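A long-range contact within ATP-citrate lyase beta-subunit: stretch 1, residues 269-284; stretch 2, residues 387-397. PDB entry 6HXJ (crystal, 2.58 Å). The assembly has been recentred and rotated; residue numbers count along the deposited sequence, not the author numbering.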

ATOM      1  N   GLY A 269     -19.120  52.210  21.409  1.00 88.52           N
ATOM      2  CA  GLY A 269     -18.852  53.080  22.544  1.00 87.17           C
ATOM      3  C   GLY A 269     -17.920  54.227  22.207  1.00 91.13           C
ATOM      4  O   GLY A 269     -18.230  55.386  22.499  1.00 94.96           O
ATOM      5  N   ALA A 270     -16.778  53.920  21.564  1.00 83.55           N
ATOM      6  CA  ALA A 270     -15.810  54.937  21.169  1.00 82.56           C
ATOM      7  C   ALA A 270     -16.373  55.843  20.088  1.00 87.60           C
ATOM      8  O   ALA A 270     -16.164  57.047  20.189  1.00 88.39           O
ATOM      9  CB  ALA A 270     -14.511  54.316  20.722  1.00 81.87           C
ATOM     10  N   SER A 271     -17.128  55.290  19.089  1.00 82.84           N
ATOM     11  CA  SER A 271     -17.771  56.057  18.009  1.00 82.40           C
ATOM     12  C   SER A 271     -18.694  57.153  18.547  1.00 85.17           C
ATOM     13  O   SER A 271     -18.650  58.302  18.069  1.00 86.79           O
ATOM     14  CB  SER A 271     -18.547  55.130  17.092  1.00 85.08           C
ATOM     15  OG  SER A 271     -17.645  54.256  16.443  1.00 94.83           O
ATOM     16  N   VAL A 272     -19.492  56.802  19.573  1.00 78.69           N
ATOM     17  CA  VAL A 272     -20.421  57.726  20.243  1.00 78.74           C
ATOM     18  C   VAL A 272     -19.666  58.864  20.959  1.00 81.43           C
ATOM     19  O   VAL A 272     -20.038  60.031  20.809  1.00 82.79           O
ATOM     20  CB  VAL A 272     -21.388  56.949  21.153  1.00 80.93           C
ATOM     21  CG1 VAL A 272     -22.168  57.869  22.066  1.00 82.00           C
ATOM     22  CG2 VAL A 272     -22.351  56.125  20.305  1.00 80.71           C
ATOM     23  N   PHE A 273     -18.562  58.534  21.650  1.00 75.46           N
ATOM     24  CA  PHE A 273     -17.738  59.550  22.298  1.00 76.25           C
ATOM     25  C   PHE A 273     -17.055  60.490  21.296  1.00 82.23           C
ATOM     26  O   PHE A 273     -16.956  61.684  21.589  1.00 84.31           O
ATOM     27  CB  PHE A 273     -16.746  58.951  23.279  1.00 76.80           C
ATOM     28  CG  PHE A 273     -17.399  58.626  24.611  1.00 78.61           C
ATOM     29  CD1 PHE A 273     -17.842  59.645  25.461  1.00 81.78           C
ATOM     30  CD2 PHE A 273     -17.594  57.293  25.007  1.00 77.81           C
ATOM     31  CE1 PHE A 273     -18.465  59.343  26.676  1.00 83.32           C
ATOM     32  CE2 PHE A 273     -18.209  56.994  26.225  1.00 81.15           C
ATOM     33  CZ  PHE A 273     -18.636  58.022  27.056  1.00 81.81           C
ATOM     34  N   TYR A 274     -16.667  59.990  20.089  1.00 77.46           N
ATOM     35  CA  TYR A 274     -16.070  60.821  19.037  1.00 77.18           C
ATOM     36  C   TYR A 274     -17.081  61.784  18.423  1.00 84.06           C
ATOM     37  O   TYR A 274     -16.719  62.937  18.144  1.00 84.27           O
ATOM     38  CB  TYR A 274     -15.426  59.965  17.956  1.00 75.72           C
ATOM     39  CG  TYR A 274     -14.008  59.565  18.278  1.00 74.69           C
ATOM     40  CD1 TYR A 274     -12.962  60.483  18.180  1.00 76.73           C
ATOM     41  CD2 TYR A 274     -13.701  58.259  18.650  1.00 72.86           C
ATOM     42  CE1 TYR A 274     -11.644  60.109  18.447  1.00 74.46           C
ATOM     43  CE2 TYR A 274     -12.388  57.869  18.903  1.00 73.02           C
ATOM     44  CZ  TYR A 274     -11.361  58.800  18.802  1.00 82.03           C
ATOM     45  OH  TYR A 274     -10.061  58.424  19.069  1.00 85.89           O
ATOM     46  N   ALA A 275     -18.350  61.322  18.239  1.00 81.88           N
ATOM     47  CA  ALA A 275     -19.445  62.135  17.714  1.00 83.85           C
ATOM     48  C   ALA A 275     -19.791  63.239  18.703  1.00 93.42           C
ATOM     49  O   ALA A 275     -19.945  64.388  18.290  1.00 96.92           O
ATOM     50  CB  ALA A 275     -20.659  61.266  17.444  1.00 83.94           C
ATOM     51  N   ASP A 276     -19.875  62.899  20.014  1.00 91.62           N
ATOM     52  CA  ASP A 276     -20.162  63.832  21.111  1.00 94.48           C
ATOM     53  C   ASP A 276     -19.099  64.922  21.124  1.00 99.07           C
ATOM     54  O   ASP A 276     -19.447  66.093  21.256  1.00100.77           O
ATOM     55  CB  ASP A 276     -20.134  63.101  22.474  1.00 96.51           C
ATOM     56  CG  ASP A 276     -21.340  62.262  22.873  1.00115.56           C
ATOM     57  OD1 ASP A 276     -22.054  61.773  21.970  1.00115.09           O
ATOM     58  OD2 ASP A 276     -21.537  62.045  24.103  1.00128.34           O
ATOM     59  N   ALA A 277     -17.804  64.519  20.968  1.00 94.15           N
ATOM     60  CA  ALA A 277     -16.629  65.391  20.948  1.00 95.56           C
ATOM     61  C   ALA A 277     -16.740  66.412  19.827  1.00101.98           C
ATOM     62  O   ALA A 277     -16.512  67.596  20.075  1.00105.08           O
ATOM     63  CB  ALA A 277     -15.358  64.567  20.796  1.00 94.36           C
ATOM     64  N   VAL A 278     -17.156  65.971  18.624  1.00 96.83           N
ATOM     65  CA  VAL A 278     -17.343  66.842  17.462  1.00 97.85           C
ATOM     66  C   VAL A 278     -18.413  67.908  17.723  1.00105.28           C
ATOM     67  O   VAL A 278     -18.150  69.103  17.533  1.00107.92           O
ATOM     68  CB  VAL A 278     -17.620  66.044  16.166  1.00 99.10           C
ATOM     69  CG1 VAL A 278     -18.025  66.972  15.017  1.00101.07           C
ATOM     70  CG2 VAL A 278     -16.407  65.216  15.761  1.00 96.44           C
ATOM     71  N   VAL A 279     -19.608  67.464  18.178  1.00100.79           N
ATOM     72  CA  VAL A 279     -20.749  68.342  18.496  1.00102.68           C
ATOM     73  C   VAL A 279     -20.354  69.368  19.569  1.00109.70           C
ATOM     74  O   VAL A 279     -20.561  70.566  19.376  1.00112.04           O
ATOM     75  CB  VAL A 279     -22.011  67.526  18.898  1.00104.74           C
ATOM     76  CG1 VAL A 279     -23.165  68.444  19.290  1.00107.71           C
ATOM     77  CG2 VAL A 279     -22.438  66.586  17.781  1.00102.15           C
ATOM     78  N   ALA A 280     -19.756  68.878  20.683  1.00107.12           N
ATOM     79  CA  ALA A 280     -19.292  69.674  21.820  1.00110.72           C
ATOM     80  C   ALA A 280     -18.256  70.730  21.393  1.00117.78           C
ATOM     81  O   ALA A 280     -18.319  71.867  21.874  1.00121.17           O
ATOM     82  CB  ALA A 280     -18.723  68.768  22.914  1.00109.81           C
ATOM     83  N   ARG A 281     -17.351  70.365  20.452  1.00112.36           N
ATOM     84  CA  ARG A 281     -16.312  71.246  19.932  1.00114.37           C
ATOM     85  C   ARG A 281     -16.827  72.213  18.836  1.00121.07           C
ATOM     86  O   ARG A 281     -16.032  72.930  18.219  1.00122.90           O
ATOM     87  CB  ARG A 281     -15.078  70.445  19.478  1.00112.82           C
ATOM     88  CG  ARG A 281     -14.295  69.743  20.611  1.00123.83           C
ATOM     89  CD  ARG A 281     -13.589  70.668  21.594  1.00139.35           C
ATOM     90  NE  ARG A 281     -14.364  70.881  22.822  1.00149.49           N
ATOM     91  CZ  ARG A 281     -14.111  70.289  23.990  1.00157.16           C
ATOM     92  NH1 ARG A 281     -13.106  69.431  24.105  1.00142.54           N
ATOM     93  NH2 ARG A 281     -14.861  70.558  25.052  1.00137.43           N
ATOM     94  N   GLY A 282     -18.147  72.256  18.642  1.00117.31           N
ATOM     95  CA  GLY A 282     -18.806  73.143  17.689  1.00119.08           C
ATOM     96  C   GLY A 282     -18.998  72.567  16.306  1.00120.36           C
ATOM     97  O   GLY A 282     -19.830  73.065  15.544  1.00121.20           O
ATOM     98  N   GLY A 283     -18.227  71.527  15.987  1.00113.45           N
ATOM     99  CA  GLY A 283     -18.236  70.848  14.698  1.00110.57           C
ATOM    100  C   GLY A 283     -19.542  70.201  14.275  1.00111.85           C
ATOM    101  O   GLY A 283     -20.531  70.195  15.023  1.00111.19           O
ATOM    102  N   THR A 284     -19.536  69.675  13.043  1.00106.55           N
ATOM    103  CA  THR A 284     -20.670  68.991  12.425  1.00104.98           C
ATOM    104  C   THR A 284     -20.213  67.618  11.953  1.00105.99           C
ATOM    105  O   THR A 284     -19.161  67.507  11.307  1.00104.08           O
ATOM    106  CB  THR A 284     -21.247  69.824  11.263  1.00111.20           C
ATOM    107  OG1 THR A 284     -20.196  70.230  10.383  1.00108.94           O
ATOM    108  CG2 THR A 284     -22.040  71.026  11.734  1.00111.39           C
ATOM    109  N   PRO A 387      -4.797  61.482  24.262  1.00 98.97           N
ATOM    110  CA  PRO A 387      -6.126  61.099  24.785  1.00 96.35           C
ATOM    111  C   PRO A 387      -7.050  60.857  23.587  1.00 98.46           C
ATOM    112  O   PRO A 387      -6.918  61.522  22.566  1.00 97.41           O
ATOM    113  CB  PRO A 387      -6.472  62.246  25.742  1.00100.24           C
ATOM    114  CG  PRO A 387      -5.170  62.798  26.132  1.00107.11           C
ATOM    115  CD  PRO A 387      -4.336  62.729  24.897  1.00102.67           C
ATOM    116  N   MET A 388      -7.917  59.830  23.696  1.00 94.38           N
ATOM    117  CA  MET A 388      -8.821  59.316  22.655  1.00 92.15           C
ATOM    118  C   MET A 388      -9.500  60.339  21.719  1.00101.13           C
ATOM    119  O   MET A 388      -9.221  60.333  20.511  1.00101.29           O
ATOM    120  CB  MET A 388      -9.935  58.468  23.279  1.00 91.93           C
ATOM    121  CG  MET A 388     -10.547  57.497  22.291  1.00 92.38           C
ATOM    122  SD  MET A 388     -11.894  56.484  22.905  1.00 94.33           S
ATOM    123  CE  MET A 388     -13.251  57.609  22.912  1.00 91.43           C
ATOM    124  N   THR A 389     -10.389  61.195  22.276  1.00100.49           N
ATOM    125  CA  THR A 389     -11.181  62.187  21.542  1.00101.65           C
ATOM    126  C   THR A 389     -10.432  63.518  21.398  1.00109.54           C
ATOM    127  O   THR A 389     -11.039  64.493  20.938  1.00111.46           O
ATOM    128  CB  THR A 389     -12.561  62.378  22.188  1.00107.08           C
ATOM    129  OG1 THR A 389     -12.379  62.617  23.581  1.00110.35           O
ATOM    130  CG2 THR A 389     -13.482  61.176  21.986  1.00100.63           C
ATOM    131  N   ASP A 390      -9.128  63.581  21.759  1.00107.52           N
ATOM    132  CA  ASP A 390      -8.387  64.846  21.653  1.00110.85           C
ATOM    133  C   ASP A 390      -7.873  65.111  20.245  1.00114.56           C
ATOM    134  O   ASP A 390      -7.417  66.221  19.981  1.00116.79           O
ATOM    135  CB  ASP A 390      -7.295  64.986  22.705  1.00114.63           C
ATOM    136  CG  ASP A 390      -7.830  65.369  24.080  1.00123.10           C
ATOM    137  OD1 ASP A 390      -9.083  65.381  24.260  1.00119.88           O
ATOM    138  OD2 ASP A 390      -7.006  65.681  24.972  1.00134.13           O
ATOM    139  N   ILE A 391      -8.038  64.154  19.312  1.00108.31           N
ATOM    140  CA  ILE A 391      -7.707  64.383  17.899  1.00107.85           C
ATOM    141  C   ILE A 391      -8.779  65.263  17.257  1.00111.81           C
ATOM    142  O   ILE A 391      -8.481  65.971  16.301  1.00114.23           O
ATOM    143  CB  ILE A 391      -7.420  63.098  17.080  1.00108.03           C
ATOM    144  CG1 ILE A 391      -8.539  62.033  17.227  1.00104.99           C
ATOM    145  CG2 ILE A 391      -6.037  62.545  17.429  1.00109.41           C
ATOM    146  CD1 ILE A 391      -8.537  60.925  16.154  1.00110.74           C
ATOM    147  N   VAL A 392     -10.008  65.262  17.824  1.00106.15           N
ATOM    148  CA  VAL A 392     -11.140  66.084  17.389  1.00106.74           C
ATOM    149  C   VAL A 392     -10.790  67.572  17.596  1.00118.61           C
ATOM    150  O   VAL A 392     -11.144  68.400  16.763  1.00120.37           O
ATOM    151  CB  VAL A 392     -12.450  65.650  18.114  1.00107.31           C
ATOM    152  CG1 VAL A 392     -13.567  66.671  17.959  1.00108.39           C
ATOM    153  CG2 VAL A 392     -12.910  64.267  17.660  1.00103.38           C
ATOM    154  N   ASP A 393     -10.034  67.887  18.657  1.00119.62           N
ATOM    155  CA  ASP A 393      -9.607  69.260  18.966  1.00125.10           C
ATOM    156  C   ASP A 393      -8.600  69.734  17.926  1.00131.24           C
ATOM    157  O   ASP A 393      -8.783  70.797  17.324  1.00133.75           O
ATOM    158  CB  ASP A 393      -9.008  69.353  20.385  1.00129.39           C
ATOM    159  CG  ASP A 393      -9.855  68.811  21.552  1.00144.39           C
ATOM    160  OD1 ASP A 393     -11.020  68.397  21.315  1.00143.60           O
ATOM    161  OD2 ASP A 393      -9.344  68.790  22.703  1.00152.93           O
ATOM    162  N   LEU A 394      -7.584  68.892  17.673  1.00125.74           N
ATOM    163  CA  LEU A 394      -6.519  69.117  16.704  1.00126.77           C
ATOM    164  C   LEU A 394      -7.084  69.334  15.300  1.00130.87           C
ATOM    165  O   LEU A 394      -6.544  70.139  14.530  1.00134.68           O
ATOM    166  CB  LEU A 394      -5.553  67.932  16.726  1.00124.37           C
ATOM    167  CG  LEU A 394      -4.366  68.070  17.679  1.00130.47           C
ATOM    168  CD1 LEU A 394      -4.778  68.034  19.149  1.00130.20           C
ATOM    169  CD2 LEU A 394      -3.374  66.998  17.428  1.00129.76           C
ATOM    170  N   ALA A 395      -8.205  68.643  14.997  1.00122.31           N
ATOM    171  CA  ALA A 395      -8.914  68.724  13.730  1.00120.76           C
ATOM    172  C   ALA A 395      -9.736  70.017  13.646  1.00127.42           C
ATOM    173  O   ALA A 395      -9.745  70.652  12.589  1.00129.19           O
ATOM    174  CB  ALA A 395      -9.809  67.513  13.559  1.00117.27           C
ATOM    175  N   MET A 396     -10.404  70.419  14.763  1.00124.35           N
ATOM    176  CA  MET A 396     -11.210  71.645  14.864  1.00127.33           C
ATOM    177  C   MET A 396     -10.333  72.886  14.704  1.00136.62           C
ATOM    178  O   MET A 396     -10.742  73.858  14.067  1.00137.90           O
ATOM    179  CB  MET A 396     -11.937  71.718  16.217  1.00129.63           C
ATOM    180  CG  MET A 396     -13.144  70.785  16.355  1.00130.17           C
ATOM    181  SD  MET A 396     -14.445  70.847  15.080  1.00134.07           S
ATOM    182  CE  MET A 396     -14.893  72.635  15.113  1.00136.05           C
ATOM    183  N   LYS A 397      -9.122  72.838  15.277  1.00135.31           N
ATOM    184  CA  LYS A 397      -8.154  73.927  15.223  1.00139.78           C
ATOM    185  C   LYS A 397      -7.634  74.165  13.797  1.00146.25           C
ATOM    186  O   LYS A 397      -7.385  75.313  13.440  1.00151.03           O
ATOM    187  CB  LYS A 397      -7.019  73.694  16.236  1.00143.15           C
ATOM    188  CG  LYS A 397      -7.470  73.776  17.697  1.00158.47           C
ATOM    189  CD  LYS A 397      -6.376  73.289  18.641  1.00168.82           C
ATOM    190  CE  LYS A 397      -6.844  73.200  20.077  1.00176.16           C
ATOM    191  NZ  LYS A 397      -5.764  72.738  20.984  1.00178.94           N
TER

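The contact between residues 269-284 and 387-397 of ATP-citrate lyase beta-subunit is a mainly apolar packing of one helix against a turn and the helix that follows it, with a tyrosine at its centre and a few polar interactions added to it. It illustrates a general principle: segments far apart in sequence can be joined mainly by interlocking apolar side chains, with a few polar contacts added.

The helices run in broadly the same direction, their axes inclined by 35° and 9.7 Å apart at closest approach. The backbones come nearest at Tyr-274 and Thr-389, whose CA atoms are 5.7 Å apart, and the register then advances through Val-278 and Val-392, with CA atoms 6.2 Å apart. In all, 606 Å² of surface is buried between the two stretches.

Tyr-274 carries the largest share of stretch 1. Its CA-to-CB bond points sideways, yet the ring reaches across to the other stretch, where it is met over one face and along its edge. Thr-389 CG2 sits over one face, 4.1 Å from the centroid of the Tyr-274 ring and only 17° off the normal, the geometry of a CH-pi interaction. Near the ring plane, at its edge, Tyr-274 CD1 approaches Val-392 CG2 at 3.8 Å and Tyr-274 CE1 approaches Ile-391 CG1 at 3.9 Å. At the far end of the ring, Tyr-274 OH donates a hydrogen bond to Met-388 O; although the two atoms are just 2.5 Å apart, the bond is weak, a reminder that a short distance alone does not make a strong one. The hydroxyl is also hydrogen-bonded elsewhere in the structure.

Met-388 reaches toward the first helix, meeting residues before Tyr-274 as well. Its CE lies 3.8 Å from Phe-273 CB, and its SD lies 4.0 Å from Ala-270 CB. The Phe-273 CA-to-CB bond points toward the second stretch while the end of its side chain leads away, so the part of this large residue that meets Met-388 is its base.

One turn further on, the CA-to-CB bond of Ala-277 points toward the partner. Its methyl group packs closely: Ala-277 CB is 3.8 Å from Thr-389 CB and 4.0 Å from Val-392 CG1. The same Val-392 CG1 lies 3.9 Å from Val-278 CG2, placing a single methyl group against two successive residues of the first helix.

Beyond the helix the contact becomes more exposed. Arg-281 is the first residue to leave helical backbone angles, and its guanidinium meets Asp-393 edge-on in a long salt bridge, with Arg-281 NH1 3.6 Å from Asp-393 OD1. Met-396 packs beside it, its CG 3.7 Å from Arg-281 CB, and curls so that its CE comes within 3.6 Å of Gly-283 N. Here the absence of a side chain matters: a CB on Gly-283 would lie 2.9 Å from Met-396 SD, a clash. Gly-282 has a different constraint, since its backbone angles by themselves call for glycine.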